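Local coordinates for protein response regulator receiver (Brucella melitensis biovar Abortus, PDB 4G97) that probably acts as a phosphorylation-controlled response regulator of the PhyR family, joining a sigma-factor-like domain to a receiver domain in bacterial signalling, at residues A[48-62]-A[105-117]. Sequence-based numbering, arbitrary orientation.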
loop_
_atom_site.group_PDB
_atom_site.type_symbol
_atom_site.label_atom_id
_atom_site.label_comp_id
_atom_site.label_asym_id
_atom_site.label_seq_id
_atom_site.Cartn_x
_atom_site.Cartn_y
_atom_site.Cartn_z
ATOM N N GLU A 48 3.194 -23.652 -11.268
ATOM C CA GLU A 48 3.451 -23.571 -12.699
ATOM C C GLU A 48 2.500 -22.475 -13.194
ATOM O O GLU A 48 1.285 -22.651 -13.166
ATOM C CB GLU A 48 3.182 -24.939 -13.365
ATOM C CG GLU A 48 3.816 -25.116 -14.737
ATOM C CD GLU A 48 5.079 -25.959 -14.811
ATOM O OE1 GLU A 48 5.953 -25.815 -13.923
ATOM O OE2 GLU A 48 5.222 -26.718 -15.798
ATOM N N ALA A 49 3.042 -21.314 -13.544
ATOM C CA ALA A 49 2.233 -20.165 -13.962
ATOM C C ALA A 49 2.724 -19.581 -15.286
ATOM O O ALA A 49 3.723 -20.061 -15.813
ATOM C CB ALA A 49 2.272 -19.101 -12.868
ATOM N N SER A 50 2.048 -18.538 -15.803
ATOM C CA SER A 50 2.396 -17.833 -17.055
ATOM C C SER A 50 3.712 -17.058 -16.978
ATOM O O SER A 50 4.341 -16.807 -18.016
ATOM C CB SER A 50 1.285 -16.866 -17.454
ATOM O OG SER A 50 0.034 -17.336 -16.984
ATOM N N SER A 51 4.078 -16.592 -15.772
ATOM C CA SER A 51 5.329 -15.865 -15.539
ATOM C C SER A 51 5.827 -16.134 -14.127
ATOM O O SER A 51 5.062 -16.577 -13.257
ATOM C CB SER A 51 5.163 -14.365 -15.790
ATOM O OG SER A 51 4.540 -13.742 -14.679
ATOM N N ASP A 52 7.118 -15.851 -13.900
ATOM C CA ASP A 52 7.739 -16.032 -12.603
ATOM C C ASP A 52 7.056 -15.135 -11.543
ATOM O O ASP A 52 6.822 -15.604 -10.432
ATOM C CB ASP A 52 9.245 -15.759 -12.717
ATOM C CG ASP A 52 9.994 -16.758 -13.596
ATOM O OD1 ASP A 52 9.622 -17.960 -13.591
ATOM O OD2 ASP A 52 10.983 -16.357 -14.232
ATOM N N ARG A 53 6.666 -13.894 -11.922
ATOM C CA ARG A 53 5.997 -12.926 -11.027
ATOM C C ARG A 53 4.659 -13.460 -10.552
ATOM O O ARG A 53 4.409 -13.487 -9.348
ATOM C CB ARG A 53 5.819 -11.547 -11.690
ATOM C CG ARG A 53 5.602 -10.415 -10.661
ATOM C CD ARG A 53 5.246 -9.054 -11.256
ATOM N NE ARG A 53 4.849 -8.116 -10.192
ATOM C CZ ARG A 53 3.929 -7.164 -10.310
ATOM N NH1 ARG A 53 3.296 -6.979 -11.467
ATOM N NH2 ARG A 53 3.628 -6.389 -9.267
ATOM N N ILE A 54 3.812 -13.926 -11.507
ATOM C CA ILE A 54 2.503 -14.542 -11.249
ATOM C C ILE A 54 2.668 -15.754 -10.322
ATOM O O ILE A 54 1.958 -15.841 -9.325
ATOM C CB ILE A 54 1.709 -14.836 -12.565
ATOM C CG1 ILE A 54 1.477 -13.535 -13.362
ATOM C CG2 ILE A 54 0.364 -15.558 -12.286
ATOM C CD1 ILE A 54 1.015 -13.714 -14.835
ATOM N N GLY A 55 3.632 -16.635 -10.631
ATOM C CA GLY A 55 3.950 -17.809 -9.812
ATOM C C GLY A 55 4.379 -17.459 -8.391
ATOM O O GLY A 55 4.035 -18.172 -7.437
ATOM N N LEU A 56 5.136 -16.350 -8.236
ATOM C CA LEU A 56 5.568 -15.908 -6.914
ATOM C C LEU A 56 4.362 -15.421 -6.096
ATOM O O LEU A 56 4.228 -15.815 -4.944
ATOM C CB LEU A 56 6.653 -14.816 -7.011
ATOM C CG LEU A 56 7.229 -14.249 -5.699
ATOM C CD1 LEU A 56 7.919 -15.329 -4.859
ATOM C CD2 LEU A 56 8.212 -13.129 -5.964
ATOM N N TYR A 57 3.494 -14.577 -6.695
ATOM C CA TYR A 57 2.307 -14.022 -6.030
ATOM C C TYR A 57 1.280 -15.103 -5.721
ATOM O O TYR A 57 0.638 -15.046 -4.663
ATOM C CB TYR A 57 1.673 -12.940 -6.893
ATOM C CG TYR A 57 2.286 -11.571 -6.717
ATOM C CD1 TYR A 57 3.533 -11.269 -7.253
ATOM C CD2 TYR A 57 1.612 -10.569 -6.020
ATOM C CE1 TYR A 57 4.086 -9.995 -7.124
ATOM C CE2 TYR A 57 2.151 -9.294 -5.890
ATOM C CZ TYR A 57 3.371 -9.002 -6.469
ATOM O OH TYR A 57 3.890 -7.739 -6.363
ATOM N N ARG A 58 1.142 -16.099 -6.642
ATOM C CA ARG A 58 0.265 -17.280 -6.493
ATOM C C ARG A 58 0.700 -18.116 -5.286
ATOM O O ARG A 58 -0.126 -18.477 -4.448
ATOM C CB ARG A 58 0.274 -18.132 -7.786
ATOM C CG ARG A 58 -0.753 -19.248 -7.761
ATOM C CD ARG A 58 -0.910 -19.866 -9.119
ATOM N NE ARG A 58 -1.545 -21.175 -9.008
ATOM C CZ ARG A 58 -1.641 -22.049 -10.002
ATOM N NH1 ARG A 58 -1.139 -21.762 -11.201
ATOM N NH2 ARG A 58 -2.232 -23.220 -9.808
ATOM N N LEU A 59 2.011 -18.390 -5.171
ATOM C CA LEU A 59 2.571 -19.105 -4.027
ATOM C C LEU A 59 2.270 -18.323 -2.756
ATOM O O LEU A 59 1.778 -18.909 -1.786
ATOM C CB LEU A 59 4.085 -19.272 -4.210
ATOM C CG LEU A 59 4.879 -19.918 -3.075
ATOM C CD1 LEU A 59 4.406 -21.334 -2.797
ATOM C CD2 LEU A 59 6.353 -19.945 -3.431
ATOM N N PHE A 60 2.538 -16.988 -2.760
ATOM C CA PHE A 60 2.236 -16.146 -1.596
ATOM C C PHE A 60 0.754 -16.270 -1.212
ATOM O O PHE A 60 0.462 -16.566 -0.058
ATOM C CB PHE A 60 2.619 -14.672 -1.851
ATOM C CG PHE A 60 2.276 -13.768 -0.688
ATOM C CD1 PHE A 60 1.012 -13.192 -0.582
ATOM C CD2 PHE A 60 3.196 -13.543 0.336
ATOM C CE1 PHE A 60 0.680 -12.400 0.514
ATOM C CE2 PHE A 60 2.871 -12.729 1.417
ATOM C CZ PHE A 60 1.610 -12.175 1.506
ATOM N N CYS A 61 -0.170 -16.023 -2.164
ATOM C CA CYS A 61 -1.616 -16.112 -1.914
ATOM C C CYS A 61 -2.089 -17.507 -1.476
ATOM O O CYS A 61 -2.970 -17.589 -0.625
ATOM C CB CYS A 61 -2.433 -15.571 -3.080
ATOM S SG CYS A 61 -2.196 -13.801 -3.400
ATOM N N ASN A 62 -1.492 -18.596 -2.015
ATOM C CA ASN A 62 -1.848 -19.968 -1.596
ATOM C C ASN A 62 -1.394 -20.236 -0.160
ATOM O O ASN A 62 -2.143 -20.845 0.603
ATOM C CB ASN A 62 -1.268 -21.034 -2.536
ATOM C CG ASN A 62 -1.878 -21.074 -3.908
ATOM O OD1 ASN A 62 -2.939 -20.496 -4.176
ATOM N ND2 ASN A 62 -1.203 -21.764 -4.814
ATOM N N GLU A 105 -0.848 -3.542 -7.750
ATOM C CA GLU A 105 0.189 -4.424 -8.287
ATOM C C GLU A 105 0.449 -4.417 -9.801
ATOM O O GLU A 105 1.470 -4.943 -10.244
ATOM C CB GLU A 105 0.109 -5.840 -7.669
ATOM C CG GLU A 105 0.298 -5.851 -6.147
ATOM C CD GLU A 105 1.550 -5.155 -5.631
ATOM O OE1 GLU A 105 2.655 -5.454 -6.137
ATOM O OE2 GLU A 105 1.425 -4.280 -4.746
ATOM N N GLY A 106 -0.424 -3.789 -10.565
ATOM C CA GLY A 106 -0.245 -3.696 -12.013
ATOM C C GLY A 106 -0.545 -4.936 -12.841
ATOM O O GLY A 106 -0.137 -5.001 -14.006
ATOM N N PHE A 107 -1.258 -5.918 -12.278
ATOM C CA PHE A 107 -1.670 -7.124 -13.001
ATOM C C PHE A 107 -2.993 -6.857 -13.725
ATOM O O PHE A 107 -3.868 -6.190 -13.171
ATOM C CB PHE A 107 -1.885 -8.324 -12.049
ATOM C CG PHE A 107 -0.642 -8.860 -11.369
ATOM C CD1 PHE A 107 0.308 -9.584 -12.088
ATOM C CD2 PHE A 107 -0.432 -8.660 -10.003
ATOM C CE1 PHE A 107 1.468 -10.069 -11.454
ATOM C CE2 PHE A 107 0.737 -9.126 -9.378
ATOM C CZ PHE A 107 1.674 -9.836 -10.103
ATOM N N ASN A 108 -3.173 -7.420 -14.942
ATOM C CA ASN A 108 -4.476 -7.308 -15.602
ATOM C C ASN A 108 -5.364 -8.333 -14.892
ATOM O O ASN A 108 -4.845 -9.146 -14.108
ATOM C CB ASN A 108 -4.402 -7.540 -17.128
ATOM C CG ASN A 108 -3.851 -8.871 -17.595
ATOM O OD1 ASN A 108 -4.312 -9.958 -17.207
ATOM N ND2 ASN A 108 -2.922 -8.806 -18.535
ATOM N N ASP A 109 -6.685 -8.291 -15.142
ATOM C CA ASP A 109 -7.662 -9.169 -14.510
ATOM C C ASP A 109 -7.360 -10.666 -14.652
ATOM O O ASP A 109 -7.576 -11.421 -13.706
ATOM C CB ASP A 109 -9.071 -8.830 -15.019
ATOM C CG ASP A 109 -9.538 -7.424 -14.682
ATOM O OD1 ASP A 109 -8.704 -6.485 -14.743
ATOM O OD2 ASP A 109 -10.745 -7.252 -14.408
ATOM N N HIS A 110 -6.859 -11.098 -15.820
ATOM C CA HIS A 110 -6.566 -12.520 -16.047
ATOM C C HIS A 110 -5.389 -13.022 -15.235
ATOM O O HIS A 110 -5.471 -14.110 -14.663
ATOM C CB HIS A 110 -6.444 -12.849 -17.543
ATOM C CG HIS A 110 -7.733 -12.647 -18.285
ATOM N ND1 HIS A 110 -8.837 -13.469 -18.065
ATOM C CD2 HIS A 110 -8.067 -11.704 -19.196
ATOM C CE1 HIS A 110 -9.793 -13.005 -18.854
ATOM N NE2 HIS A 110 -9.379 -11.943 -19.554
ATOM N N GLU A 111 -4.328 -12.200 -15.120
ATOM C CA GLU A 111 -3.135 -12.523 -14.314
ATOM C C GLU A 111 -3.529 -12.607 -12.832
ATOM O O GLU A 111 -3.189 -13.575 -12.159
ATOM C CB GLU A 111 -2.038 -11.476 -14.531
ATOM C CG GLU A 111 -1.608 -11.320 -15.983
ATOM C CD GLU A 111 -0.628 -10.199 -16.278
ATOM O OE1 GLU A 111 -0.765 -9.099 -15.693
ATOM O OE2 GLU A 111 0.250 -10.406 -17.147
ATOM N N ALA A 112 -4.326 -11.637 -12.352
ATOM C CA ALA A 112 -4.809 -11.592 -10.965
ATOM C C ALA A 112 -5.728 -12.760 -10.623
ATOM O O ALA A 112 -5.676 -13.264 -9.502
ATOM C CB ALA A 112 -5.503 -10.269 -10.702
ATOM N N ALA A 113 -6.564 -13.197 -11.585
ATOM C CA ALA A 113 -7.458 -14.359 -11.420
ATOM C C ALA A 113 -6.601 -15.616 -11.312
ATOM O O ALA A 113 -6.873 -16.476 -10.481
ATOM C CB ALA A 113 -8.403 -14.474 -12.608
ATOM N N GLU A 114 -5.529 -15.697 -12.120
ATOM C CA GLU A 114 -4.606 -16.827 -12.066
ATOM C C GLU A 114 -3.883 -16.818 -10.704
ATOM O O GLU A 114 -3.764 -17.874 -10.080
ATOM C CB GLU A 114 -3.621 -16.781 -13.245
ATOM C CG GLU A 114 -2.705 -17.997 -13.283
ATOM C CD GLU A 114 -1.556 -17.950 -14.266
ATOM O OE1 GLU A 114 -1.490 -16.995 -15.070
ATOM O OE2 GLU A 114 -0.716 -18.877 -14.230
ATOM N N ILE A 115 -3.468 -15.608 -10.206
ATOM C CA ILE A 115 -2.844 -15.470 -8.878
ATOM C C ILE A 115 -3.799 -15.963 -7.790
ATOM O O ILE A 115 -3.372 -16.698 -6.891
ATOM C CB ILE A 115 -2.377 -14.004 -8.607
ATOM C CG1 ILE A 115 -1.122 -13.676 -9.437
ATOM C CG2 ILE A 115 -2.154 -13.739 -7.109
ATOM C CD1 ILE A 115 -0.864 -12.290 -9.619
ATOM N N LEU A 116 -5.084 -15.557 -7.869
ATOM C CA LEU A 116 -6.080 -15.936 -6.862
ATOM C C LEU A 116 -6.704 -17.327 -7.055
ATOM O O LEU A 116 -7.391 -17.796 -6.150
ATOM C CB LEU A 116 -7.162 -14.867 -6.676
ATOM C CG LEU A 116 -6.733 -13.559 -6.009
ATOM C CD1 LEU A 116 -7.823 -12.537 -6.104
ATOM C CD2 LEU A 116 -6.289 -13.767 -4.549
ATOM N N GLU A 117 -6.438 -17.987 -8.200
ATOM C CA GLU A 117 -6.920 -19.349 -8.521
ATOM C C GLU A 117 -8.446 -19.390 -8.610
ATOM O O GLU A 117 -9.094 -20.205 -7.951
ATOM C CB GLU A 117 -6.393 -20.402 -7.520
ATOM C CG GLU A 117 -4.882 -20.497 -7.430
ATOM C CD GLU A 117 -4.341 -21.694 -6.677
ATOM O OE1 GLU A 117 -5.057 -22.237 -5.804
ATOM O OE2 GLU A 117 -3.172 -22.058 -6.926
HETATM O O HOH W 1 -4.010 -18.118 -4.735
#
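Helix 52-62 packs against the short helix 109-116 with axes 8.5 Å apart and N-to-C directions 41° apart, the CA atoms of Arg58 and Ile115 coming nearest. Ile115 is the knob, set in a hole formed by Ile54, Tyr57, Arg58 and Cys61; its two branches suit this, CG2 meeting Cys61 SG and CD1 reaching both Tyr57 CB and one face of the Phe107 ring. Phe107 suits its place by offering two faces and an edge. Its opposite face carries the guanidinium of Arg53, a flat cation that can stack and still donate at its edge, nearly parallel to the ring (planes 18° apart) in an off-centre cation-pi stack. Arg53 gets there because CG lies anti to its backbone N (chi1 -160°) and the chain runs straight on to NE. At the guanidinium edge, in its plane, NH1 and NH2 converge end-on upon Glu105 O, at 3.0 and 2.8 Å, which, with the stack, holds the group flat; NH2 also forms a salt bridge with Glu105 OE1. Tyr57 supplies a ring face to the edge of Phe107, centroids 4.8 Å apart, and a hydroxyl, OH donating to Glu105 OE1 over 2.6 Å from above the carboxylate plane. At the loop before helix 52-62, Glu114 OE2 accepts Ser50 N (3.2 Å) on its syn lone pair; Ser50 OG lies suspiciously close to OE1, a doubtful bond. Glu117, the positive-phi residue of the Schellman motif closing helix 109-116, gathers Arg58 NE (2.8 Å, a salt bridge on the anti lone pair) and Asn62 ND2 (2.9 Å) on OE2. One water donates to both Asn62 OD1 and Ile115 O. The contact thus joins the Sigma2 domain of PhyR to its sigma-like domain: Arg16 of helix 11-22 forms a second salt bridge to Glu105, Leu101 of helix 94-104 touches Tyr57 and Ile115, and helix 120-135 packs on Ala112.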